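Long-range contacts in lyase/mutase (Burkholderia cenocepacia, PDB 4LSB), which is a TIM-barrel protein of the phosphoenolpyruvate phosphomutase family that binds a magnesium ion at the C-terminal ends of its barrel strands: residues A43-M48 with R280-P285; S93-N98 with S123-T128; L161-E166 with D191-P196. All blocks are in the same frame, centred on the assembly; numbering follows the deposited sequence.

Contact 1 (A43-M48 with R280-P285); sequences ARLLAM and RWFAAP
Arg44 reaches from helix 40-48 to the C-terminal end of helix 275-283 and binds two backbone carbonyls there. Its NH1 donates to Phe282 O at 2.9 Å and its NH2 to Ala284 O at 3.0 Å, both bent at 149°; the second donor stands well above the carbonyl plane of Ala284. A bend at chi3 (75°) sets NE off the line of the aliphatic chain. NE is hydrogen-bonded to Asn287, and NH1 has a further acceptor in Gly66 O of the second subunit, so the cationic group is held by several oxygens, among them carbonyls at and just beyond the C-terminal turn of helix 275-283. Phe282 CD1 lies over one face of the guanidinium, offset toward its rim.

Helix 275-283 comes after helix 244-263, whose copy in the second subunit packs against this contact through Phe253 on Leu45 and Leu254 on Trp281, consistent with the helix-swapped dimers of this superfamily.

Phe282 is the common partner of the apolar contacts, with Arg44 CB near its CE1. Leu45 crosses both aromatic side chains at about a right angle, its CD2 touching Phe282 CE1 at 3.7 Å and Trp281 CE3 at 3.8 Å. Met48 brings CE to the edge of the Phe282 ring, 4.1 Å from CD1, and its SD makes an oblique Met-aromatic contact with Trp281, 5.2 Å from the five-membered ring centroid.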
ATOM      1  N   ALA B  43       7.275   3.177  -4.588  1.00 14.25           N
ATOM      2  CA  ALA B  43       8.471   3.145  -5.353  1.00 14.12           C
ATOM      3  C   ALA B  43       8.601   4.380  -6.196  1.00 14.13           C
ATOM      4  O   ALA B  43       9.649   5.033  -6.179  1.00 14.89           O
ATOM      5  CB  ALA B  43       8.551   1.904  -6.187  1.00 14.55           C
ATOM      6  N   ARG B  44       7.528   4.731  -6.916  1.00 15.06           N
ATOM      7  CA  ARG B  44       7.454   5.974  -7.662  1.00 14.99           C
ATOM      8  C   ARG B  44       7.771   7.226  -6.836  1.00 15.41           C
ATOM      9  O   ARG B  44       8.626   8.057  -7.269  1.00 15.56           O
ATOM     10  CB  ARG B  44       6.078   6.143  -8.339  1.00 15.72           C
ATOM     11  CG  ARG B  44       5.878   5.202  -9.512  1.00 15.56           C
ATOM     12  CD  ARG B  44       4.802   5.681 -10.463  1.00 17.19           C
ATOM     13  NE  ARG B  44       5.286   6.797 -11.275  1.00 16.94           N
ATOM     14  CZ  ARG B  44       4.539   7.497 -12.122  1.00 17.57           C
ATOM     15  NH1 ARG B  44       3.297   7.163 -12.368  1.00 17.98           N
ATOM     16  NH2 ARG B  44       5.087   8.491 -12.797  1.00 19.48           N
ATOM     17  N   LEU B  45       7.152   7.310  -5.654  1.00 15.77           N
ATOM     18  CA  LEU B  45       7.292   8.487  -4.817  1.00 15.91           C
ATOM     19  C   LEU B  45       8.706   8.613  -4.291  1.00 16.55           C
ATOM     20  O   LEU B  45       9.257   9.697  -4.221  1.00 16.68           O
ATOM     21  CB  LEU B  45       6.330   8.446  -3.660  1.00 16.04           C
ATOM     22  CG  LEU B  45       4.850   8.586  -4.114  1.00 17.07           C
ATOM     23  CD1 LEU B  45       3.938   8.263  -2.950  1.00 18.78           C
ATOM     24  CD2 LEU B  45       4.569   9.998  -4.671  1.00 18.30           C
ATOM     25  N   LEU B  46       9.329   7.499  -3.926  1.00 15.92           N
ATOM     26  CA  LEU B  46      10.739   7.582  -3.520  1.00 15.89           C
ATOM     27  C   LEU B  46      11.683   8.022  -4.640  1.00 16.94           C
ATOM     28  O   LEU B  46      12.655   8.743  -4.390  1.00 16.97           O
ATOM     29  CB  LEU B  46      11.213   6.259  -2.877  1.00 15.99           C
ATOM     30  CG  LEU B  46      10.460   5.840  -1.584  1.00 15.29           C
ATOM     31  CD1 LEU B  46      10.746   4.401  -1.255  1.00 15.33           C
ATOM     32  CD2 LEU B  46      10.780   6.750  -0.363  1.00 15.23           C
ATOM     33  N   ALA B  47      11.438   7.616  -5.878  1.00 17.10           N
ATOM     34  CA  ALA B  47      12.267   8.104  -6.971  1.00 18.16           C
ATOM     35  C   ALA B  47      12.073   9.613  -7.157  1.00 18.82           C
ATOM     36  O   ALA B  47      13.015  10.376  -7.322  1.00 17.27           O
ATOM     37  CB  ALA B  47      11.949   7.387  -8.256  1.00 18.57           C
ATOM     38  N   MET B  48      10.825  10.015  -7.134  1.00 18.90           N
ATOM     39  CA  MET B  48      10.486  11.418  -7.272  1.00 19.45           C
ATOM     40  C   MET B  48      11.095  12.231  -6.137  1.00 18.21           C
ATOM     41  O   MET B  48      11.460  13.379  -6.367  1.00 21.76           O
ATOM     42  CB  MET B  48       8.979  11.623  -7.309  1.00 19.32           C
ATOM     43  CG  MET B  48       8.286  11.097  -8.550  1.00 20.37           C
ATOM     44  SD  MET B  48       6.500  11.136  -8.268  1.00 22.11           S
ATOM     45  CE  MET B  48       5.973  10.442  -9.844  1.00 21.79           C
ATOM     46  N   ARG B 280      -1.518  14.454 -10.343  1.00 23.31           N
ATOM     47  CA  ARG B 280      -0.590  15.141 -11.253  1.00 24.25           C
ATOM     48  C   ARG B 280       0.727  14.386 -11.328  1.00 22.61           C
ATOM     49  O   ARG B 280       1.195  14.049 -12.410  1.00 20.96           O
ATOM     50  CB  ARG B 280      -0.346  16.611 -10.808  1.00 27.33           C
ATOM     51  CG  ARG B 280       0.650  17.377 -11.712  1.00 34.10           C
ATOM     52  CD  ARG B 280       0.858  18.846 -11.309  1.00 36.99           C
ATOM     53  NE  ARG B 280       1.502  18.994  -9.999  1.00 42.71           N
ATOM     54  CZ  ARG B 280       0.906  19.343  -8.839  1.00 45.87           C
ATOM     55  NH1 ARG B 280      -0.404  19.631  -8.749  1.00 44.11           N
ATOM     56  NH2 ARG B 280       1.654  19.419  -7.733  1.00 46.08           N
ATOM     57  N   TRP B 281       1.327  14.108 -10.179  1.00 21.18           N
ATOM     58  CA  TRP B 281       2.588  13.368 -10.169  1.00 21.50           C
ATOM     59  C   TRP B 281       2.498  12.000 -10.903  1.00 21.29           C
ATOM     60  O   TRP B 281       3.333  11.690 -11.722  1.00 19.52           O
ATOM     61  CB  TRP B 281       3.098  13.107  -8.780  1.00 22.11           C
ATOM     62  CG  TRP B 281       3.218  14.244  -7.894  1.00 23.18           C
ATOM     63  CD1 TRP B 281       3.532  15.523  -8.223  1.00 26.00           C
ATOM     64  CD2 TRP B 281       3.075  14.213  -6.491  1.00 23.72           C
ATOM     65  NE1 TRP B 281       3.558  16.305  -7.095  1.00 26.19           N
ATOM     66  CE2 TRP B 281       3.271  15.516  -6.017  1.00 24.21           C
ATOM     67  CE3 TRP B 281       2.764  13.203  -5.575  1.00 23.54           C
ATOM     68  CZ2 TRP B 281       3.195  15.837  -4.682  1.00 23.88           C
ATOM     69  CZ3 TRP B 281       2.673  13.533  -4.249  1.00 23.00           C
ATOM     70  CH2 TRP B 281       2.893  14.826  -3.806  1.00 23.76           C
ATOM     71  N   PHE B 282       1.468  11.193 -10.614  1.00 20.47           N
ATOM     72  CA  PHE B 282       1.389   9.877 -11.228  1.00 20.12           C
ATOM     73  C   PHE B 282       0.962   9.892 -12.682  1.00 21.77           C
ATOM     74  O   PHE B 282       1.161   8.895 -13.369  1.00 20.93           O
ATOM     75  CB  PHE B 282       0.486   8.931 -10.400  1.00 18.63           C
ATOM     76  CG  PHE B 282       1.117   8.449  -9.096  1.00 17.82           C
ATOM     77  CD1 PHE B 282       2.431   8.783  -8.743  1.00 18.26           C
ATOM     78  CD2 PHE B 282       0.428   7.634  -8.248  1.00 17.97           C
ATOM     79  CE1 PHE B 282       3.006   8.313  -7.561  1.00 17.50           C
ATOM     80  CE2 PHE B 282       1.008   7.159  -7.067  1.00 17.87           C
ATOM     81  CZ  PHE B 282       2.283   7.501  -6.722  1.00 17.67           C
ATOM     82  N   ALA B 283       0.371  11.006 -13.146  1.00 23.52           N
ATOM     83  CA  ALA B 283       0.128  11.223 -14.564  1.00 25.81           C
ATOM     84  C   ALA B 283       1.417  11.363 -15.392  1.00 27.93           C
ATOM     85  O   ALA B 283       1.440  11.063 -16.584  1.00 27.32           O
ATOM     86  CB  ALA B 283      -0.768  12.463 -14.765  1.00 27.57           C
ATOM     87  N   ALA B 284       2.516  11.762 -14.775  1.00 27.99           N
ATOM     88  CA  ALA B 284       3.772  11.892 -15.513  1.00 28.84           C
ATOM     89  C   ALA B 284       4.285  10.531 -15.989  1.00 28.34           C
ATOM     90  O   ALA B 284       4.050   9.519 -15.366  1.00 26.03           O
ATOM     91  CB  ALA B 284       4.805  12.573 -14.648  1.00 30.18           C
ATOM     92  N   PRO B 285       4.989  10.503 -17.124  1.00 28.99           N
ATOM     93  CA  PRO B 285       5.442   9.229 -17.658  1.00 29.96           C
ATOM     94  C   PRO B 285       6.754   8.754 -17.052  1.00 28.35           C
ATOM     95  O   PRO B 285       7.255   7.728 -17.473  1.00 31.54           O
ATOM     96  CB  PRO B 285       5.612   9.539 -19.151  1.00 28.92           C
ATOM     97  CG  PRO B 285       6.067  10.959 -19.154  1.00 30.03           C
ATOM     98  CD  PRO B 285       5.352  11.629 -17.999  1.00 29.92           C
TER

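Contact 2 (S93-N98 with S123-T128). With MG (magnesium ion), chain E.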
ATOM      1  N   SER B  93      17.643  -3.408  -4.914  1.00 15.87           N
ATOM      2  CA  SER B  93      18.215  -4.469  -4.127  1.00 15.85           C
ATOM      3  C   SER B  93      17.097  -5.232  -3.492  1.00 17.13           C
ATOM      4  O   SER B  93      16.292  -4.669  -2.742  1.00 15.94           O
ATOM      5  CB  SER B  93      19.101  -3.925  -3.006  1.00 15.90           C
ATOM      6  OG  SER B  93      19.916  -4.983  -2.519  1.00 16.27           O
ATOM      7  N   ALA B  94      17.075  -6.530  -3.742  1.00 17.07           N
ATOM      8  CA  ALA B  94      16.005  -7.379  -3.285  1.00 17.31           C
ATOM      9  C   ALA B  94      16.302  -8.089  -1.996  1.00 17.43           C
ATOM     10  O   ALA B  94      17.308  -8.738  -1.842  1.00 18.58           O
ATOM     11  CB  ALA B  94      15.729  -8.419  -4.355  1.00 17.71           C
ATOM     12  N   ASP B  95      15.362  -8.021  -1.084  1.00 18.14           N
ATOM     13  CA  ASP B  95      15.373  -8.830   0.111  1.00 18.65           C
ATOM     14  C   ASP B  95      14.955 -10.247  -0.314  1.00 19.78           C
ATOM     15  O   ASP B  95      13.830 -10.425  -0.747  1.00 19.38           O
ATOM     16  CB  ASP B  95      14.375  -8.227   1.066  1.00 20.95           C
ATOM     17  CG  ASP B  95      14.224  -8.993   2.344  1.00 22.86           C
ATOM     18  OD1 ASP B  95      14.890 -10.047   2.555  1.00 25.10           O
ATOM     19  OD2 ASP B  95      13.451  -8.452   3.155  1.00 24.57           O
ATOM     20  N   LEU B  96      15.887 -11.201  -0.221  1.00 19.42           N
ATOM     21  CA  LEU B  96      15.682 -12.590  -0.698  1.00 20.29           C
ATOM     22  C   LEU B  96      15.738 -13.547   0.462  1.00 21.51           C
ATOM     23  O   LEU B  96      16.102 -14.726   0.316  1.00 23.09           O
ATOM     24  CB  LEU B  96      16.743 -12.945  -1.713  1.00 20.40           C
ATOM     25  CG  LEU B  96      16.708 -12.042  -2.908  1.00 18.86           C
ATOM     26  CD1 LEU B  96      17.937 -12.284  -3.768  1.00 19.81           C
ATOM     27  CD2 LEU B  96      15.389 -12.186  -3.654  1.00 18.71           C
ATOM     28  N   GLU B  97      15.368 -13.019   1.624  1.00 22.83           N
ATOM     29  CA  GLU B  97      15.227 -13.812   2.855  1.00 25.24           C
ATOM     30  C   GLU B  97      16.485 -14.679   3.015  1.00 24.76           C
ATOM     31  O   GLU B  97      17.606 -14.190   2.846  1.00 21.08           O
ATOM     32  CB  GLU B  97      13.970 -14.700   2.746  1.00 29.34           C
ATOM     33  CG  GLU B  97      12.714 -13.970   2.290  1.00 33.25           C
ATOM     34  CD  GLU B  97      11.926 -13.432   3.460  1.00 36.24           C
ATOM     35  OE1 GLU B  97      10.793 -13.917   3.702  1.00 43.63           O
ATOM     36  OE2 GLU B  97      12.467 -12.546   4.129  1.00 37.25           O
ATOM     37  N   ASN B  98      16.300 -15.977   3.278  1.00 25.26           N
ATOM     38  CA  ASN B  98      17.432 -16.923   3.388  1.00 24.39           C
ATOM     39  C   ASN B  98      17.740 -17.634   2.050  1.00 24.09           C
ATOM     40  O   ASN B  98      18.385 -18.694   2.037  1.00 22.11           O
ATOM     41  CB  ASN B  98      17.117 -17.933   4.496  1.00 26.47           C
ATOM     42  CG  ASN B  98      16.036 -18.915   4.086  1.00 27.69           C
ATOM     43  OD1 ASN B  98      15.108 -18.567   3.322  1.00 28.47           O
ATOM     44  ND2 ASN B  98      16.157 -20.145   4.546  1.00 28.72           N
ATOM     45  N   SER B 123      19.954  -9.536  -0.833  1.00 15.97           N
ATOM     46  CA  SER B 123      20.416 -10.040   0.451  1.00 16.04           C
ATOM     47  C   SER B 123      20.076 -11.507   0.693  1.00 16.18           C
ATOM     48  O   SER B 123      18.948 -11.948   0.439  1.00 16.26           O
ATOM     49  CB  SER B 123      19.814  -9.234   1.626  1.00 15.81           C
ATOM     50  OG  SER B 123      18.380  -9.259   1.710  1.00 16.86           O
ATOM     51  N   ILE B 124      21.031 -12.222   1.247  1.00 17.17           N
ATOM     52  CA  ILE B 124      20.842 -13.606   1.687  1.00 18.66           C
ATOM     53  C   ILE B 124      21.194 -13.661   3.148  1.00 19.50           C
ATOM     54  O   ILE B 124      22.321 -13.365   3.536  1.00 18.82           O
ATOM     55  CB  ILE B 124      21.712 -14.610   0.903  1.00 18.63           C
ATOM     56  CG1 ILE B 124      21.340 -14.628  -0.579  1.00 18.44           C
ATOM     57  CG2 ILE B 124      21.542 -16.026   1.431  1.00 19.19           C
ATOM     58  CD1 ILE B 124      19.917 -15.092  -0.926  1.00 19.34           C
ATOM     59  N   GLU B 125      20.222 -14.067   3.949  1.00 21.95           N
ATOM     60  CA  GLU B 125      20.435 -14.134   5.378  1.00 23.78           C
ATOM     61  C   GLU B 125      20.701 -15.533   5.890  1.00 25.23           C
ATOM     62  O   GLU B 125      20.393 -16.531   5.211  1.00 26.08           O
ATOM     63  CB  GLU B 125      19.271 -13.498   6.118  1.00 26.99           C
ATOM     64  CG  GLU B 125      17.962 -14.211   5.972  1.00 29.05           C
ATOM     65  CD  GLU B 125      16.749 -13.317   6.236  1.00 31.87           C
ATOM     66  OE1 GLU B 125      16.667 -12.135   5.804  1.00 28.74           O
ATOM     67  OE2 GLU B 125      15.826 -13.858   6.853  1.00 31.73           O
ATOM     68  N   ASP B 126      21.267 -15.612   7.088  1.00 23.62           N
ATOM     69  CA  ASP B 126      21.605 -16.926   7.724  1.00 23.39           C
ATOM     70  C   ASP B 126      20.612 -17.402   8.798  1.00 24.70           C
ATOM     71  O   ASP B 126      20.977 -18.101   9.722  1.00 23.44           O
ATOM     72  CB  ASP B 126      23.047 -16.883   8.266  1.00 23.62           C
ATOM     73  CG  ASP B 126      23.268 -15.756   9.303  1.00 21.96           C
ATOM     74  OD1 ASP B 126      22.257 -15.177   9.688  1.00 22.70           O
ATOM     75  OD2 ASP B 126      24.411 -15.495   9.710  1.00 20.32           O
ATOM     76  N   ALA B 127      19.360 -16.989   8.687  1.00 26.43           N
ATOM     77  CA  ALA B 127      18.303 -17.464   9.550  1.00 27.45           C
ATOM     78  C   ALA B 127      17.659 -18.654   8.873  1.00 27.65           C
ATOM     79  O   ALA B 127      17.260 -18.584   7.716  1.00 24.72           O
ATOM     80  CB  ALA B 127      17.260 -16.394   9.819  1.00 28.22           C
ATOM     81  N   THR B 128      17.531 -19.730   9.643  1.00 29.55           N
ATOM     82  CA  THR B 128      17.078 -21.020   9.130  1.00 31.36           C
ATOM     83  C   THR B 128      15.559 -21.039   9.099  1.00 34.37           C
ATOM     84  O   THR B 128      14.953 -21.784   8.315  1.00 34.95           O
ATOM     85  CB  THR B 128      17.515 -22.124  10.082  1.00 31.85           C
ATOM     86  OG1 THR B 128      16.962 -21.846  11.363  1.00 31.17           O
ATOM     87  CG2 THR B 128      19.025 -22.158  10.234  1.00 31.74           C
TER
HETATM   88 MG    MG E 501      12.236 -11.392   5.846  1.00 43.97          MG
HETATM   89  O   HOH W   1      14.412 -10.542   5.208  1.00 32.09           O
HETATM   90  O   HOH W   2      17.979 -11.411   3.089  1.00 24.57           O
HETATM   91  O   HOH W   3      13.319 -12.903   6.991  1.00 40.08           O
HETATM   92  O   HOH W   4      12.183  -9.967   7.291  1.00 41.61           O
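Asp95 and Ser123 form a parallel bridge pair whose side chains lie on the same face of the sheet, the face that carries the magnesium site. Ser123 OG, set between its own backbone N and carbonyl carbon (chi1 61°), comes to 3.4 Å from Asp95 CA; it is hydrogen-bonded to water 2, which is shared with Glu97 O and Glu125 OE1. Asp95 holds CG anti to the backbone N, and its OD1 accepts from Glu97 N at 3.2 Å on the anti side, an Asx turn that bends the chain just beyond strand 92-95; its OD2 is hydrogen-bonded to Ser58. Glu97 CB points away from 123-128; chi2 (-91°) turns CD out of the line of the chain, and OE2 binds the magnesium ion at 2.1 Å, with Ser58 as the other protein ligand. Glu125 approaches from the second strand, its CG and CD packed beside the Glu97 carbonyl group. OE1 and OE2 receive hydrogen bonds from different metal-bound waters, water 1 at 2.8 Å from OE1 and water 3 at 2.7 Å from OE2. Water 1 also donates to Asp95 OD1. On the backbone, Ser123 N donates to Ala94 O, Leu96 N to Ser123 O, and Glu125 N to Glu97 O at 2.8 Å, which continues the pairing past the end of the first strand. Away from the metal, Ile124 CD1 meets Leu96 CB at 3.9 Å under helix 104-116, the crossover of this beta-alpha-beta unit. Carboxylates thus gather round the ion in two shells: Glu97 binds it directly, while Asp95 and Glu125 hold two of its waters. With Asp95 OD1 only 4.3 Å from Glu125 OE1, the magnesium ion and the donating water between them probably offset the repulsion of like charges.

Contact 3 (L161-E166 with D191-P196); sequences LTARCE and DVLYAP
Arg164 and Tyr194 lie side by side on one face of the sheet, pointing the same way, with guanidinium and ring planes 50° apart. The aliphatic part of the arginine makes the close approach, CG standing 3.4 Å from Tyr194 CD2, and Tyr194 OH lies over one face of the guanidinium. Thr162 CG2 meets the edge of the same ring, while Pro196 CD lies above a face, offset toward the rim. Pro196 CG is wedged near Glu166 OE2 and Arg164 NH2.

The arginine is positioned by Glu166, which it grips side-on with two nitrogens: NE donates to OE2 at 2.7 Å, nearly straight (167°) and in the guanidinium plane though above the plane of the carboxylate, and NH2 to OE1 at 2.8 Å. A bend at chi3 (59°) turns NE out of the line of the chain. Glu166 thereby helps to fix the rotation of the guanidinium; the nearest Arg164 side-chain atom lies about 6 Å from the magnesium ion.

Behind these side chains runs a parallel ladder: Ala163 N to Val192 O, Tyr194 N to Ala163 O and Cys165 N to Tyr194 O. At its start Asp191 OD2 takes Leu161 N on its anti lone pair at 2.8 Å and is salt-bridged to Arg153; Leu161 O accepts from both Asp191 N and Val192 N. At the far end water 5 joins Cys165 O to Pro196 O.

Strands 160-164 and 192-194 are linked through helix 175-187 in a beta-alpha-beta unit, with Ala163 and Cys165 facing that helix and strands 121-125 and 215-218 flanking the pair.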
ATOM      1  N   LEU B 161      25.821  -8.217  -3.900  1.00 15.42           N
ATOM      2  CA  LEU B 161      25.359  -9.184  -2.922  1.00 15.67           C
ATOM      3  C   LEU B 161      25.561  -8.708  -1.485  1.00 15.62           C
ATOM      4  O   LEU B 161      26.672  -8.456  -1.056  1.00 15.44           O
ATOM      5  CB  LEU B 161      25.975 -10.576  -3.077  1.00 16.51           C
ATOM      6  CG  LEU B 161      25.483 -11.616  -2.049  1.00 17.22           C
ATOM      7  CD1 LEU B 161      24.077 -12.114  -2.308  1.00 16.91           C
ATOM      8  CD2 LEU B 161      26.411 -12.828  -1.977  1.00 19.41           C
ATOM      9  N   THR B 162      24.445  -8.611  -0.764  1.00 15.19           N
ATOM     10  CA  THR B 162      24.476  -8.314   0.671  1.00 15.62           C
ATOM     11  C   THR B 162      24.334  -9.634   1.437  1.00 16.67           C
ATOM     12  O   THR B 162      23.364 -10.358   1.251  1.00 15.81           O
ATOM     13  CB  THR B 162      23.370  -7.327   1.071  1.00 15.83           C
ATOM     14  OG1 THR B 162      23.500  -6.108   0.357  1.00 14.98           O
ATOM     15  CG2 THR B 162      23.449  -7.012   2.554  1.00 16.10           C
ATOM     16  N   ALA B 163      25.310  -9.941   2.299  1.00 17.54           N
ATOM     17  CA  ALA B 163      25.246 -11.083   3.156  1.00 17.74           C
ATOM     18  C   ALA B 163      24.791 -10.604   4.539  1.00 19.01           C
ATOM     19  O   ALA B 163      25.366  -9.646   5.089  1.00 19.30           O
ATOM     20  CB  ALA B 163      26.617 -11.748   3.255  1.00 18.47           C
ATOM     21  N   ARG B 164      23.697 -11.195   5.014  1.00 19.24           N
ATOM     22  CA  ARG B 164      23.112 -10.891   6.330  1.00 19.15           C
ATOM     23  C   ARG B 164      23.427 -11.928   7.408  1.00 21.10           C
ATOM     24  O   ARG B 164      23.338 -13.152   7.211  1.00 20.88           O
ATOM     25  CB  ARG B 164      21.590 -10.746   6.212  1.00 19.65           C
ATOM     26  CG  ARG B 164      21.141  -9.379   5.708  1.00 19.11           C
ATOM     27  CD  ARG B 164      19.655  -9.233   5.445  1.00 19.96           C
ATOM     28  NE  ARG B 164      18.860  -9.480   6.640  1.00 20.57           N
ATOM     29  CZ  ARG B 164      17.602  -9.121   6.784  1.00 21.23           C
ATOM     30  NH1 ARG B 164      16.956  -8.453   5.845  1.00 21.88           N
ATOM     31  NH2 ARG B 164      16.981  -9.425   7.894  1.00 21.75           N
ATOM     32  N   CYS B 165      23.780 -11.423   8.571  1.00 20.53           N
ATOM     33  CA  CYS B 165      23.903 -12.242   9.779  1.00 22.17           C
ATOM     34  C   CYS B 165      22.794 -11.836  10.750  1.00 23.00           C
ATOM     35  O   CYS B 165      22.693 -10.660  11.170  1.00 20.92           O
ATOM     36  CB  CYS B 165      25.272 -12.116  10.427  1.00 22.88           C
ATOM     37  SG  CYS B 165      25.305 -12.987  12.012  1.00 25.17           S
ATOM     38  N   GLU B 166      21.954 -12.807  11.092  1.00 22.79           N
ATOM     39  CA  GLU B 166      20.715 -12.512  11.772  1.00 23.97           C
ATOM     40  C   GLU B 166      20.776 -12.711  13.288  1.00 23.83           C
ATOM     41  O   GLU B 166      19.753 -12.660  13.951  1.00 23.89           O
ATOM     42  CB  GLU B 166      19.590 -13.350  11.175  1.00 24.34           C
ATOM     43  CG  GLU B 166      19.424 -13.157   9.698  1.00 25.02           C
ATOM     44  CD  GLU B 166      18.967 -11.756   9.331  1.00 25.92           C
ATOM     45  OE1 GLU B 166      17.810 -11.414   9.659  1.00 29.02           O
ATOM     46  OE2 GLU B 166      19.742 -10.996   8.707  1.00 25.08           O
ATOM     47  N   ASP B 191      29.492  -8.521  -1.234  1.00 15.95           N
ATOM     48  CA  ASP B 191      29.896  -7.142  -1.530  1.00 16.57           C
ATOM     49  C   ASP B 191      29.552  -6.186  -0.422  1.00 16.05           C
ATOM     50  O   ASP B 191      30.216  -5.181  -0.233  1.00 16.50           O
ATOM     51  CB  ASP B 191      29.182  -6.694  -2.797  1.00 16.75           C
ATOM     52  CG  ASP B 191      29.481  -7.602  -3.962  1.00 18.67           C
ATOM     53  OD1 ASP B 191      30.630  -7.555  -4.451  1.00 19.64           O
ATOM     54  OD2 ASP B 191      28.592  -8.363  -4.392  1.00 16.24           O
ATOM     55  N   VAL B 192      28.485  -6.490   0.314  1.00 16.13           N
ATOM     56  CA  VAL B 192      27.977  -5.609   1.361  1.00 15.37           C
ATOM     57  C   VAL B 192      27.611  -6.495   2.518  1.00 15.07           C
ATOM     58  O   VAL B 192      27.167  -7.628   2.308  1.00 16.05           O
ATOM     59  CB  VAL B 192      26.741  -4.815   0.920  1.00 15.09           C
ATOM     60  CG1 VAL B 192      26.273  -3.898   2.048  1.00 15.49           C
ATOM     61  CG2 VAL B 192      27.012  -4.034  -0.347  1.00 15.63           C
ATOM     62  N   LEU B 193      27.926  -6.057   3.729  1.00 14.89           N
ATOM     63  CA  LEU B 193      27.695  -6.884   4.915  1.00 15.41           C
ATOM     64  C   LEU B 193      26.656  -6.200   5.825  1.00 14.91           C
ATOM     65  O   LEU B 193      26.646  -5.009   5.979  1.00 13.98           O
ATOM     66  CB  LEU B 193      28.989  -7.125   5.719  1.00 15.37           C
ATOM     67  CG  LEU B 193      30.064  -7.998   5.076  1.00 15.59           C
ATOM     68  CD1 LEU B 193      29.523  -9.354   4.625  1.00 15.81           C
ATOM     69  CD2 LEU B 193      30.698  -7.224   3.932  1.00 15.36           C
ATOM     70  N   TYR B 194      25.794  -6.983   6.444  1.00 15.16           N
ATOM     71  CA  TYR B 194      24.660  -6.396   7.180  1.00 16.21           C
ATOM     72  C   TYR B 194      24.260  -7.300   8.365  1.00 17.74           C
ATOM     73  O   TYR B 194      23.932  -8.466   8.155  1.00 17.50           O
ATOM     74  CB  TYR B 194      23.510  -6.198   6.208  1.00 16.06           C
ATOM     75  CG  TYR B 194      22.094  -5.782   6.699  1.00 16.29           C
ATOM     76  CD1 TYR B 194      21.850  -5.142   7.906  1.00 17.18           C
ATOM     77  CD2 TYR B 194      21.014  -5.977   5.860  1.00 17.19           C
ATOM     78  CE1 TYR B 194      20.558  -4.770   8.277  1.00 17.09           C
ATOM     79  CE2 TYR B 194      19.745  -5.616   6.223  1.00 17.43           C
ATOM     80  CZ  TYR B 194      19.526  -5.012   7.437  1.00 18.06           C
ATOM     81  OH  TYR B 194      18.219  -4.663   7.720  1.00 16.48           O
ATOM     82  N   ALA B 195      24.301  -6.730   9.579  1.00 17.39           N
ATOM     83  CA  ALA B 195      23.801  -7.410  10.804  1.00 20.38           C
ATOM     84  C   ALA B 195      22.611  -6.655  11.422  1.00 19.76           C
ATOM     85  O   ALA B 195      22.811  -5.753  12.201  1.00 22.06           O
ATOM     86  CB  ALA B 195      24.918  -7.511  11.815  1.00 20.27           C
ATOM     87  N   PRO B 196      21.379  -7.015  11.063  1.00 20.51           N
ATOM     88  CA  PRO B 196      20.261  -6.261  11.590  1.00 19.67           C
ATOM     89  C   PRO B 196      20.140  -6.463  13.102  1.00 21.66           C
ATOM     90  O   PRO B 196      20.467  -7.533  13.618  1.00 21.16           O
ATOM     91  CB  PRO B 196      19.060  -6.808  10.827  1.00 20.12           C
ATOM     92  CG  PRO B 196      19.501  -8.121  10.304  1.00 19.61           C
ATOM     93  CD  PRO B 196      20.947  -8.066  10.126  1.00 19.88           C
TER
HETATM   94  O   HOH W   5      22.274  -9.569  13.599  1.00 22.98           O

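In the fold
Contacts 2 and 3 are buried and belong to one stretch of the barrel: strands 121-125 and 160-164 are neighbours, and Asp126 OD1 accepts from Glu166 N at 2.8 Å where the two contacts touch. Their centres are about 8 Å apart. Both rest on parallel backbone pairing, but contact 2 gathers carboxylates and waters round magnesium, whereas contact 3 sets an arginine-glutamate pair beside a tyrosine. Contact 1 lies apart, its centre about 29 Å from that of contact 2, only partly buried and next to the second subunit. It joins two helices far apart in sequence, through side chains and carbonyls rather than strand pairing, and the other two contacts fall within the chain between its segments.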